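Local coordinates for type III secretion system effector protein ExoU (Pseudomonas fluorescens, PDB 4QMK) that probably hydrolyses phospholipids as a secreted patatin-like effector and is directed to the host plasma membrane by binding phosphatidylinositol 4,5-bisphosphate, at residues 79-84 / 333-338; 381-386 / 420-425; 481-486 / 533-538; 537-542 / 559-564. All coordinates share one frame; numbering follows the deposited sequence.

Contact 1: 79-84 / 333-338; sequences IAFPGM and LIVKFE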
loop_
_atom_site.group_PDB
_atom_site.type_symbol
_atom_site.label_atom_id
_atom_site.label_comp_id
_atom_site.label_asym_id
_atom_site.label_seq_id
_atom_site.Cartn_x
_atom_site.Cartn_y
_atom_site.Cartn_z
ATOM N N ILE A 79 17.741 20.747 22.387
ATOM C CA ILE A 79 17.338 22.076 22.734
ATOM C C ILE A 79 18.273 23.021 22.077
ATOM O O ILE A 79 17.951 24.179 21.942
ATOM C CB ILE A 79 17.262 22.286 24.299
ATOM C CG1 ILE A 79 16.828 23.712 24.661
ATOM C CG2 ILE A 79 18.589 22.027 24.991
ATOM C CD1 ILE A 79 15.449 24.026 24.132
ATOM N N ALA A 80 19.415 22.558 21.601
ATOM C CA ALA A 80 20.344 23.450 20.848
ATOM C C ALA A 80 19.921 23.697 19.390
ATOM O O ALA A 80 20.351 24.655 18.768
ATOM C CB ALA A 80 21.751 22.864 20.862
ATOM N N PHE A 81 19.106 22.832 18.829
ATOM C CA PHE A 81 18.830 22.934 17.397
ATOM C C PHE A 81 18.281 24.283 16.924
ATOM O O PHE A 81 18.534 24.698 15.787
ATOM C CB PHE A 81 17.865 21.808 16.938
ATOM C CG PHE A 81 18.477 20.447 16.866
ATOM C CD1 PHE A 81 19.720 20.263 16.310
ATOM C CD2 PHE A 81 17.744 19.321 17.235
ATOM C CE1 PHE A 81 20.271 18.980 16.192
ATOM C CE2 PHE A 81 18.262 18.046 17.085
ATOM C CZ PHE A 81 19.530 17.880 16.570
ATOM N N PRO A 82 17.485 24.953 17.763
ATOM C CA PRO A 82 16.931 26.215 17.290
ATOM C C PRO A 82 17.978 27.197 16.795
ATOM O O PRO A 82 17.760 27.848 15.770
ATOM C CB PRO A 82 16.200 26.742 18.513
ATOM C CG PRO A 82 15.673 25.507 19.142
ATOM C CD PRO A 82 16.817 24.514 19.001
ATOM N N GLY A 83 19.115 27.283 17.463
ATOM C CA GLY A 83 20.182 28.166 16.967
ATOM C C GLY A 83 20.716 27.717 15.579
ATOM O O GLY A 83 21.072 28.550 14.705
ATOM N N MET A 84 20.761 26.412 15.367
ATOM C CA MET A 84 21.200 25.912 14.086
ATOM C C MET A 84 20.230 26.406 12.983
ATOM O O MET A 84 20.662 26.824 11.890
ATOM C CB MET A 84 21.329 24.394 14.170
ATOM C CG MET A 84 21.714 23.708 12.897
ATOM S SD MET A 84 20.280 23.284 11.930
ATOM C CE MET A 84 19.547 22.115 13.074
ATOM N N LEU A 333 24.747 19.268 5.571
ATOM C CA LEU A 333 25.110 19.851 6.835
ATOM C C LEU A 333 24.694 18.761 7.805
ATOM O O LEU A 333 23.508 18.397 7.885
ATOM C CB LEU A 333 24.347 21.144 7.113
ATOM C CG LEU A 333 24.634 21.771 8.471
ATOM C CD1 LEU A 333 26.092 22.120 8.642
ATOM C CD2 LEU A 333 23.842 23.054 8.556
ATOM N N ILE A 334 25.654 18.197 8.519
ATOM C CA ILE A 334 25.372 17.079 9.387
ATOM C C ILE A 334 25.547 17.604 10.740
ATOM O O ILE A 334 26.615 18.110 11.065
ATOM C CB ILE A 334 26.374 15.920 9.115
ATOM C CG1 ILE A 334 26.189 15.448 7.673
ATOM C CG2 ILE A 334 26.143 14.790 10.099
ATOM C CD1 ILE A 334 27.337 14.593 7.095
ATOM N N VAL A 335 24.548 17.502 11.572
ATOM C CA VAL A 335 24.618 18.209 12.905
ATOM C C VAL A 335 24.761 17.241 14.016
ATOM O O VAL A 335 23.867 16.455 14.231
ATOM C CB VAL A 335 23.362 19.038 13.142
ATOM C CG1 VAL A 335 23.479 19.814 14.430
ATOM C CG2 VAL A 335 23.168 19.994 11.977
ATOM N N LYS A 336 25.930 17.258 14.665
ATOM C CA LYS A 336 26.233 16.407 15.815
ATOM C C LYS A 336 26.469 17.208 17.078
ATOM O O LYS A 336 26.653 18.411 17.051
ATOM C CB LYS A 336 27.493 15.596 15.567
ATOM C CG LYS A 336 27.242 14.449 14.639
ATOM C CD LYS A 336 28.491 13.664 14.287
ATOM C CE LYS A 336 28.100 12.596 13.249
ATOM N NZ LYS A 336 29.181 11.642 12.847
ATOM N N PHE A 337 26.544 16.504 18.193
ATOM C CA PHE A 337 26.839 17.150 19.457
ATOM C C PHE A 337 28.239 16.791 19.997
ATOM O O PHE A 337 28.755 15.702 19.737
ATOM C CB PHE A 337 25.740 16.805 20.427
ATOM C CG PHE A 337 24.411 17.286 19.996
ATOM C CD1 PHE A 337 23.649 16.537 19.157
ATOM C CD2 PHE A 337 23.941 18.517 20.417
ATOM C CE1 PHE A 337 22.414 17.005 18.750
ATOM C CE2 PHE A 337 22.740 18.992 20.012
ATOM C CZ PHE A 337 21.963 18.238 19.186
ATOM N N GLU A 338 28.816 17.727 20.759
ATOM C CA GLU A 338 30.192 17.634 21.364
ATOM C C GLU A 338 30.643 16.308 22.010
ATOM O O GLU A 338 29.881 15.684 22.728
ATOM C CB GLU A 338 30.345 18.767 22.390
ATOM C CG GLU A 338 31.743 18.872 22.990
ATOM C CD GLU A 338 31.920 20.079 23.909
ATOM O OE1 GLU A 338 32.929 20.124 24.631
ATOM O OE2 GLU A 338 31.063 20.978 23.911
#
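Phe81, on the segment that runs into helix 81-90, and Phe337, near the end of strand 332-337, form the aromatic part of this contact. Their ring centroids are 5.3 Å apart and their planes meet at 58°, an oblique pairing. CZ of Phe337 does most of the touching, 3.5 Å from Phe81 CE1, while the two side chains as a whole cross at about a right angle. Phe81 CG lies anti to its own carbonyl carbon (chi1 -73°), which starts the side chain off beside the backbone N; the ring end then comes nearer the strand than the CB direction alone would suggest.

Aliphatic groups meet the ring edges. Val335 CG1 lies in the plane of the Phe81 ring, 3.8 Å from CE1, and the Ala80 methyl touches the Phe337 edge, with CB 4.1 Å from CE2. Alanine suits this place because a small apolar methyl fits against a ring edge.

Purely aliphatic packing completes the set. With Met84 CG anti to the backbone N (chi1 177°), this methylene comes to rest 4.1 Å from Val335 CG2. The Met84 side chain also touches Leu69 and Leu71 of strand 68-72.

The helix thus packs on the central sheet of the patatin-like alpha/beta fold, and Phe81 lies near a probable nucleophile elbow, with a bound beta-mercaptoethanol close by. The cross-segment contacts are all apolar, so the helix is seated here by the fit of rings and aliphatic groups and by exclusion of water.

Contact 2: 381-386 / 420-425; sequences QTVTLP and QTVSGH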
loop_
_atom_site.group_PDB
_atom_site.type_symbol
_atom_site.label_atom_id
_atom_site.label_comp_id
_atom_site.label_asym_id
_atom_site.label_seq_id
_atom_site.Cartn_x
_atom_site.Cartn_y
_atom_site.Cartn_z
ATOM N N GLN A 381 31.733 18.204 6.205
ATOM C CA GLN A 381 30.400 18.722 6.168
ATOM C C GLN A 381 29.683 18.594 7.494
ATOM O O GLN A 381 28.483 18.822 7.577
ATOM C CB GLN A 381 29.635 17.997 5.087
ATOM C CG GLN A 381 30.050 18.496 3.715
ATOM C CD GLN A 381 29.698 17.554 2.577
ATOM O OE1 GLN A 381 28.541 17.216 2.344
ATOM N NE2 GLN A 381 30.688 17.180 1.844
ATOM N N THR A 382 30.417 18.183 8.527
ATOM C CA THR A 382 29.835 17.913 9.814
ATOM C C THR A 382 30.090 19.094 10.717
ATOM O O THR A 382 31.203 19.608 10.710
ATOM C CB THR A 382 30.493 16.684 10.440
ATOM O OG1 THR A 382 30.150 15.519 9.665
ATOM C CG2 THR A 382 30.064 16.503 11.835
ATOM N N VAL A 383 29.077 19.523 11.482
ATOM C CA VAL A 383 29.273 20.585 12.464
ATOM C C VAL A 383 28.910 20.041 13.837
ATOM O O VAL A 383 27.863 19.381 14.023
ATOM C CB VAL A 383 28.460 21.868 12.103
ATOM C CG1 VAL A 383 26.982 21.640 12.208
ATOM C CG2 VAL A 383 28.873 23.035 12.959
ATOM N N THR A 384 29.756 20.345 14.809
ATOM C CA THR A 384 29.606 19.837 16.191
ATOM C C THR A 384 29.160 20.943 17.150
ATOM O O THR A 384 29.912 21.839 17.467
ATOM C CB THR A 384 30.932 19.219 16.676
ATOM O OG1 THR A 384 31.307 18.149 15.771
ATOM C CG2 THR A 384 30.794 18.672 18.054
ATOM N N LEU A 385 27.911 20.880 17.577
ATOM C CA LEU A 385 27.365 21.896 18.430
ATOM C C LEU A 385 27.990 21.735 19.814
ATOM O O LEU A 385 27.979 20.661 20.367
ATOM C CB LEU A 385 25.851 21.781 18.501
ATOM C CG LEU A 385 25.082 21.872 17.188
ATOM C CD1 LEU A 385 23.593 21.973 17.508
ATOM C CD2 LEU A 385 25.509 23.064 16.345
ATOM N N PRO A 386 28.560 22.810 20.356
ATOM C CA PRO A 386 29.195 22.736 21.664
ATOM C C PRO A 386 28.190 22.680 22.827
ATOM O O PRO A 386 27.167 23.356 22.800
ATOM C CB PRO A 386 29.981 24.043 21.729
ATOM C CG PRO A 386 29.148 24.991 20.949
ATOM C CD PRO A 386 28.571 24.178 19.817
ATOM N N GLN A 420 26.142 30.510 16.549
ATOM C CA GLN A 420 27.468 30.951 16.198
ATOM C C GLN A 420 28.306 29.871 15.507
ATOM O O GLN A 420 28.976 30.164 14.538
ATOM C CB GLN A 420 28.206 31.408 17.420
ATOM C CG GLN A 420 27.726 32.714 17.956
ATOM C CD GLN A 420 28.538 33.147 19.143
ATOM O OE1 GLN A 420 29.250 32.332 19.774
ATOM N NE2 GLN A 420 28.440 34.434 19.470
ATOM N N THR A 421 28.252 28.640 16.014
ATOM C CA THR A 421 29.075 27.575 15.539
ATOM C C THR A 421 28.715 27.266 14.090
ATOM O O THR A 421 29.564 27.218 13.218
ATOM C CB THR A 421 28.906 26.334 16.431
ATOM O OG1 THR A 421 29.394 26.617 17.741
ATOM C CG2 THR A 421 29.711 25.170 15.909
ATOM N N VAL A 422 27.437 27.125 13.844
ATOM C CA VAL A 422 26.939 26.833 12.543
ATOM C C VAL A 422 27.222 27.969 11.551
ATOM O O VAL A 422 27.653 27.690 10.396
ATOM C CB VAL A 422 25.467 26.540 12.612
ATOM C CG1 VAL A 422 24.847 26.490 11.237
ATOM C CG2 VAL A 422 25.255 25.233 13.354
ATOM N N SER A 423 26.978 29.222 11.968
ATOM C CA SER A 423 27.339 30.380 11.143
ATOM C C SER A 423 28.820 30.280 10.799
ATOM O O SER A 423 29.208 30.504 9.656
ATOM C CB SER A 423 27.109 31.723 11.875
ATOM O OG SER A 423 25.769 32.155 11.779
ATOM N N GLY A 424 29.643 29.939 11.792
ATOM C CA GLY A 424 31.088 29.815 11.567
ATOM C C GLY A 424 31.364 28.721 10.553
ATOM O O GLY A 424 32.158 28.878 9.647
ATOM N N HIS A 425 30.629 27.628 10.672
ATOM C CA HIS A 425 30.835 26.543 9.810
ATOM C C HIS A 425 30.410 26.909 8.370
ATOM O O HIS A 425 31.106 26.622 7.417
ATOM C CB HIS A 425 30.065 25.352 10.319
ATOM C CG HIS A 425 30.201 24.157 9.449
ATOM N ND1 HIS A 425 29.322 23.882 8.436
ATOM C CD2 HIS A 425 31.137 23.189 9.408
ATOM C CE1 HIS A 425 29.698 22.780 7.814
ATOM N NE2 HIS A 425 30.809 22.354 8.374
#
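Gln381, the first residue to leave helical geometry after helix 374-380, meets His425 through its backbone, its C lying 4.0 Å from NE2. The imidazole NE2 is itself hydrogen-bonded to the carbonyl of Glu380, which would help fix the ring's rotation; the Gln381 amide turns elsewhere, its OE1 bonding Ala332 N. Thr382 brings its carbonyl O to 3.6 Å from the same NE2, obliquely to the ring.

Val383 is central. Its CB makes a CH-pi contact over one face of His425, 4.1 Å from the centroid and 18° off the normal. CG1 lies between the backbone N and the carbonyl carbon (chi1 67°), which leaves CG2 anti to N. The branching serves two sites: CG2 touches both His425 CB and Thr421 CG2, each 3.7 Å away, while CG1 turns to Val422 CG2. Thr384 contributes its carbonyl O, beside the Thr421 methyl. Leu385 CD2 then touches Val422 CG2 at 3.7 Å. Pro386 meets Thr421 tip to tip, CD 3.3 Å from OG1, a hydroxyl already bonded to Gln417 O.

Strand 382-389 pairs in parallel with strand 332-337; segment 420-425 of helix 408-431 runs at 158° to strand segment 382-385, while Val422 also touches Met84 and Ala87 of helix 81-90.

Contact 3: 481-486 / 533-538; sequences QALDTA and RNFQQL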
loop_
_atom_site.group_PDB
_atom_site.type_symbol
_atom_site.label_atom_id
_atom_site.label_comp_id
_atom_site.label_asym_id
_atom_site.label_seq_id
_atom_site.Cartn_x
_atom_site.Cartn_y
_atom_site.Cartn_z
ATOM N N GLN A 481 15.189 16.858 -26.030
ATOM C CA GLN A 481 13.823 17.404 -25.997
ATOM C C GLN A 481 12.964 16.726 -27.058
ATOM O O GLN A 481 11.868 16.275 -26.758
ATOM C CB GLN A 481 13.841 18.897 -26.176
ATOM C CG GLN A 481 12.459 19.522 -26.055
ATOM C CD GLN A 481 11.805 19.259 -24.698
ATOM O OE1 GLN A 481 12.361 19.631 -23.664
ATOM N NE2 GLN A 481 10.590 18.676 -24.699
ATOM N N ALA A 482 13.469 16.593 -28.283
ATOM C CA ALA A 482 12.715 15.895 -29.363
ATOM C C ALA A 482 12.377 14.465 -28.937
ATOM O O ALA A 482 11.327 13.946 -29.234
ATOM C CB ALA A 482 13.508 15.888 -30.692
ATOM N N LEU A 483 13.278 13.821 -28.245
ATOM C CA LEU A 483 13.040 12.433 -27.811
ATOM C C LEU A 483 11.954 12.418 -26.798
ATOM O O LEU A 483 11.055 11.582 -26.875
ATOM C CB LEU A 483 14.297 11.797 -27.213
ATOM C CG LEU A 483 14.131 10.372 -26.769
ATOM C CD1 LEU A 483 13.747 9.531 -27.967
ATOM C CD2 LEU A 483 15.406 9.851 -26.144
ATOM N N ASP A 484 12.047 13.307 -25.810
ATOM C CA ASP A 484 11.000 13.384 -24.795
ATOM C C ASP A 484 9.636 13.611 -25.462
ATOM O O ASP A 484 8.645 12.969 -25.105
ATOM C CB ASP A 484 11.280 14.504 -23.794
ATOM C CG ASP A 484 10.239 14.573 -22.699
ATOM O OD1 ASP A 484 10.181 13.652 -21.846
ATOM O OD2 ASP A 484 9.478 15.539 -22.688
ATOM N N THR A 485 9.603 14.512 -26.442
ATOM C CA THR A 485 8.365 14.814 -27.149
ATOM C C THR A 485 7.807 13.600 -27.856
ATOM O O THR A 485 6.613 13.334 -27.791
ATOM C CB THR A 485 8.545 15.953 -28.168
ATOM O OG1 THR A 485 8.651 17.206 -27.475
ATOM C CG2 THR A 485 7.349 16.026 -29.124
ATOM N N ALA A 486 8.654 12.862 -28.550
ATOM C CA ALA A 486 8.173 11.687 -29.254
ATOM C C ALA A 486 7.562 10.654 -28.307
ATOM O O ALA A 486 6.640 9.968 -28.682
ATOM C CB ALA A 486 9.283 11.077 -30.080
ATOM N N ARG A 533 10.277 10.498 -16.278
ATOM C CA ARG A 533 9.342 9.412 -16.477
ATOM C C ARG A 533 9.365 8.842 -17.891
ATOM O O ARG A 533 9.503 7.625 -18.089
ATOM C CB ARG A 533 7.931 9.898 -16.069
ATOM C CG ARG A 533 6.872 8.815 -16.026
ATOM C CD ARG A 533 7.146 7.848 -14.872
ATOM N NE ARG A 533 6.537 6.529 -15.079
ATOM C CZ ARG A 533 7.085 5.508 -15.766
ATOM N NH1 ARG A 533 8.280 5.606 -16.355
ATOM N NH2 ARG A 533 6.417 4.363 -15.865
ATOM N N ASN A 534 9.282 9.715 -18.890
ATOM C CA ASN A 534 9.263 9.267 -20.261
ATOM C C ASN A 534 10.524 8.485 -20.610
ATOM O O ASN A 534 10.435 7.466 -21.295
ATOM C CB ASN A 534 9.108 10.453 -21.219
ATOM C CG ASN A 534 7.773 11.093 -21.135
ATOM O OD1 ASN A 534 6.833 10.530 -20.585
ATOM N ND2 ASN A 534 7.677 12.300 -21.650
ATOM N N PHE A 535 11.681 8.988 -20.165
ATOM C CA PHE A 535 12.915 8.294 -20.397
ATOM C C PHE A 535 12.897 6.915 -19.735
ATOM O O PHE A 535 13.322 5.915 -20.349
ATOM C CB PHE A 535 14.167 9.101 -19.999
ATOM C CG PHE A 535 14.411 10.353 -20.840
ATOM C CD1 PHE A 535 13.734 10.579 -22.055
ATOM C CD2 PHE A 535 15.396 11.249 -20.479
ATOM C CE1 PHE A 535 14.016 11.674 -22.843
ATOM C CE2 PHE A 535 15.660 12.374 -21.260
ATOM C CZ PHE A 535 14.979 12.576 -22.456
ATOM N N GLN A 536 12.360 6.839 -18.531
ATOM C CA GLN A 536 12.255 5.557 -17.835
ATOM C C GLN A 536 11.445 4.554 -18.662
ATOM O O GLN A 536 11.869 3.423 -18.835
ATOM C CB GLN A 536 11.645 5.745 -16.432
ATOM C CG GLN A 536 12.636 6.234 -15.392
ATOM C CD GLN A 536 13.704 5.179 -15.085
ATOM O OE1 GLN A 536 13.409 3.983 -15.008
ATOM N NE2 GLN A 536 14.943 5.610 -14.915
ATOM N N GLN A 537 10.290 4.947 -19.188
ATOM C CA GLN A 537 9.500 3.986 -19.999
ATOM C C GLN A 537 10.319 3.497 -21.185
ATOM O O GLN A 537 10.276 2.315 -21.539
ATOM C CB GLN A 537 8.257 4.591 -20.626
ATOM C CG GLN A 537 7.258 5.261 -19.736
ATOM C CD GLN A 537 6.129 5.869 -20.566
ATOM O OE1 GLN A 537 5.827 7.067 -20.440
ATOM N NE2 GLN A 537 5.534 5.064 -21.449
ATOM N N LEU A 538 11.015 4.430 -21.833
ATOM C CA LEU A 538 11.815 4.081 -22.983
ATOM C C LEU A 538 12.906 3.127 -22.549
ATOM O O LEU A 538 13.174 2.148 -23.249
ATOM C CB LEU A 538 12.402 5.308 -23.667
ATOM C CG LEU A 538 13.312 4.916 -24.829
ATOM C CD1 LEU A 538 12.591 4.173 -25.936
ATOM C CD2 LEU A 538 14.009 6.142 -25.366
#
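Two crossing helices of the protein's helical region, 464-491 and 533-544, meet here through Leu483 and Asp484 on one side and Asn534, Phe535 and Leu538 on the other. Their segment axes pass 9.5 Å apart at 74°, so the contact is a compact patch, with a polar pair beside an apolar cluster.

Leucine and phenylalanine suit the buried cluster. Leu483 has CG anti to its backbone N (chi1 -179°), which carries CG toward helix 533-544, to 4.1 Å from Phe535 CE1. Its CD2 methyl is shared by two partners, lying 4.0 Å from Phe535 CE1 and also 4.0 Å from Leu538 CD2. The two leucine side chains cross at about a right angle. Leu483 also packs on Leu503, Ala506 and Leu510 of helix 501-513, which makes it a joint for three helices. The edge of the Phe535 ring comes up to the backbone of Asp484, with CE1 3.9 Å from Asp484 N.

In the polar pair a short acid and a short amide can meet directly. Asp484 OD1 takes a second hydrogen bond from NE2 of Gln532, whose OE1 is bonded to Phe535 N, so this oxygen is gripped twice at the beginning of helix 533-544, where the helix dipole would probably favour a negative charge. The first grip is from Asn534 ND2, which donates to Asp484 OD1 at 2.9 Å with an angle of 147°, approaching from above the carboxylate plane.

Contact 4: 537-542 / 559-564; sequences QLLQVG and SAVAEM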
loop_
_atom_site.group_PDB
_atom_site.type_symbol
_atom_site.label_atom_id
_atom_site.label_comp_id
_atom_site.label_asym_id
_atom_site.label_seq_id
_atom_site.Cartn_x
_atom_site.Cartn_y
_atom_site.Cartn_z
ATOM N N GLN A 537 10.290 4.947 -19.188
ATOM C CA GLN A 537 9.500 3.986 -19.999
ATOM C C GLN A 537 10.319 3.497 -21.185
ATOM O O GLN A 537 10.276 2.315 -21.539
ATOM C CB GLN A 537 8.257 4.591 -20.626
ATOM C CG GLN A 537 7.258 5.261 -19.736
ATOM C CD GLN A 537 6.129 5.869 -20.566
ATOM O OE1 GLN A 537 5.827 7.067 -20.440
ATOM N NE2 GLN A 537 5.534 5.064 -21.449
ATOM N N LEU A 538 11.015 4.430 -21.833
ATOM C CA LEU A 538 11.815 4.081 -22.983
ATOM C C LEU A 538 12.906 3.127 -22.549
ATOM O O LEU A 538 13.174 2.148 -23.249
ATOM C CB LEU A 538 12.402 5.308 -23.667
ATOM C CG LEU A 538 13.312 4.916 -24.829
ATOM C CD1 LEU A 538 12.591 4.173 -25.936
ATOM C CD2 LEU A 538 14.009 6.142 -25.366
ATOM N N LEU A 539 13.526 3.385 -21.397
ATOM C CA LEU A 539 14.563 2.439 -20.904
ATOM C C LEU A 539 14.014 1.051 -20.664
ATOM O O LEU A 539 14.703 0.065 -20.922
ATOM C CB LEU A 539 15.258 2.942 -19.658
ATOM C CG LEU A 539 16.202 4.113 -19.917
ATOM C CD1 LEU A 539 16.800 4.588 -18.614
ATOM C CD2 LEU A 539 17.282 3.723 -20.883
ATOM N N GLN A 540 12.774 0.954 -20.201
ATOM C CA GLN A 540 12.168 -0.388 -20.013
ATOM C C GLN A 540 12.041 -1.106 -21.347
ATOM O O GLN A 540 12.446 -2.253 -21.474
ATOM C CB GLN A 540 10.806 -0.306 -19.323
ATOM C CG GLN A 540 10.857 0.271 -17.905
ATOM C CD GLN A 540 11.920 -0.402 -17.029
ATOM O OE1 GLN A 540 12.135 -1.620 -17.106
ATOM N NE2 GLN A 540 12.608 0.397 -16.211
ATOM N N VAL A 541 11.502 -0.406 -22.347
ATOM C CA VAL A 541 11.360 -0.963 -23.678
ATOM C C VAL A 541 12.717 -1.426 -24.163
ATOM O O VAL A 541 12.857 -2.506 -24.699
ATOM C CB VAL A 541 10.848 0.081 -24.697
ATOM C CG1 VAL A 541 10.911 -0.514 -26.107
ATOM C CG2 VAL A 541 9.437 0.540 -24.364
ATOM N N GLY A 542 13.719 -0.578 -23.984
ATOM C CA GLY A 542 15.075 -0.905 -24.404
ATOM C C GLY A 542 15.536 -2.201 -23.789
ATOM O O GLY A 542 16.103 -3.040 -24.476
ATOM N N SER A 559 23.345 1.905 -24.742
ATOM C CA SER A 559 24.269 2.418 -23.756
ATOM C C SER A 559 23.558 2.819 -22.497
ATOM O O SER A 559 24.044 2.525 -21.389
ATOM C CB SER A 559 24.973 3.611 -24.302
ATOM O OG SER A 559 26.056 3.978 -23.503
ATOM N N ALA A 560 22.422 3.482 -22.670
ATOM C CA ALA A 560 21.644 3.980 -21.570
ATOM C C ALA A 560 21.073 2.804 -20.798
ATOM O O ALA A 560 20.991 2.855 -19.581
ATOM C CB ALA A 560 20.527 4.835 -22.089
ATOM N N VAL A 561 20.750 1.719 -21.517
ATOM C CA VAL A 561 20.206 0.502 -20.914
ATOM C C VAL A 561 21.255 -0.177 -20.052
ATOM O O VAL A 561 20.939 -0.651 -18.967
ATOM C CB VAL A 561 19.701 -0.477 -21.993
ATOM C CG1 VAL A 561 19.497 -1.896 -21.477
ATOM C CG2 VAL A 561 18.409 0.052 -22.576
ATOM N N ALA A 562 22.486 -0.268 -20.562
ATOM C CA ALA A 562 23.606 -0.803 -19.796
ATOM C C ALA A 562 23.886 0.106 -18.553
ATOM O O ALA A 562 24.188 -0.376 -17.476
ATOM C CB ALA A 562 24.840 -0.915 -20.669
ATOM N N GLU A 563 23.757 1.411 -18.719
ATOM C CA GLU A 563 23.921 2.336 -17.595
ATOM C C GLU A 563 22.803 2.142 -16.544
ATOM O O GLU A 563 23.053 2.217 -15.350
ATOM C CB GLU A 563 23.917 3.747 -18.093
ATOM C CG GLU A 563 24.058 4.815 -17.037
ATOM C CD GLU A 563 25.316 4.766 -16.211
ATOM O OE1 GLU A 563 25.245 5.281 -15.070
ATOM O OE2 GLU A 563 26.340 4.240 -16.672
ATOM N N MET A 564 21.597 1.841 -17.009
ATOM C CA MET A 564 20.494 1.627 -16.129
ATOM C C MET A 564 20.729 0.419 -15.254
ATOM O O MET A 564 20.468 0.462 -14.047
ATOM C CB MET A 564 19.191 1.411 -16.889
ATOM C CG MET A 564 17.961 1.373 -15.992
ATOM S SD MET A 564 16.469 0.772 -16.821
ATOM C CE MET A 564 17.096 -0.836 -17.310
#
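Gln540 brings the one flat side-chain group to this contact: its terminal amide, which meets Met564 with NE2 3.9 Å from SD. The sulphur stands well out of the amide plane, so it is approached at a slant. The Gln540 CB points away from the other helix, but the bend at chi2 (-50°) turns CD, and with it the amide, nearer that helix, the two side chains crossing at about a right angle. Such a long, flexible polar residue suits an exposed position, where its amide nitrogen can lie against a thioether.

Leu539, its neighbour in the chain, has the largest share of the contact. Its CB lies 3.8 Å from Met564 SD, while one of its branches, CD2, reaches the Ala560 methyl with CD2 to CB at 3.6 Å. The same CD2 is 4.2 Å from Val561 CG2.

The setting is a helix pair joined by a short connection, helices 533-544 and 555-585. The axes of their segments 537-542 and 559-564 cross almost perpendicularly at -96°, 9.3 Å apart. The CA atoms of Leu539 and Val561 are the nearest pair, 6.0 Å apart. Small residues make this approach possible. The short Ala560 side chain lets Leu539 CD2 come up to its CB, and Gly542, having no side chain, presents its backbone to Val561, whose CG2 rests 3.8 Å from Gly542 C. Val561 holds CG2 beside its own backbone N, with CG1 anti to that N (chi1 163°). Asn528, in a nearby loop, touches both Leu539 and Met564, and its ND2 is hydrogen-bonded to the carbonyl of Ala560.

Contacts 1 and 2 belong together, their centres about 8 Å apart: strands 332-337 and 382-389 are neighbours in one sheet, linked by probable backbone bonds such as Ile334 O to Val383 N (2.9 Å), and each is covered by a helix. Contact 1 is the buried, apolar one; contact 2 is partly buried and adds an imidazole and a threonine hydroxyl. Contacts 3 and 4 lie on the opposite side of the chain's centre, their centres some 42 to 43 Å from those of contacts 1 and 2, and share helix 533-544, so both are helix-on-helix. Contact 3, buried, carries the sole cross-segment hydrogen bond, whereas contact 4, partly exposed, depends on small residues and a thioether.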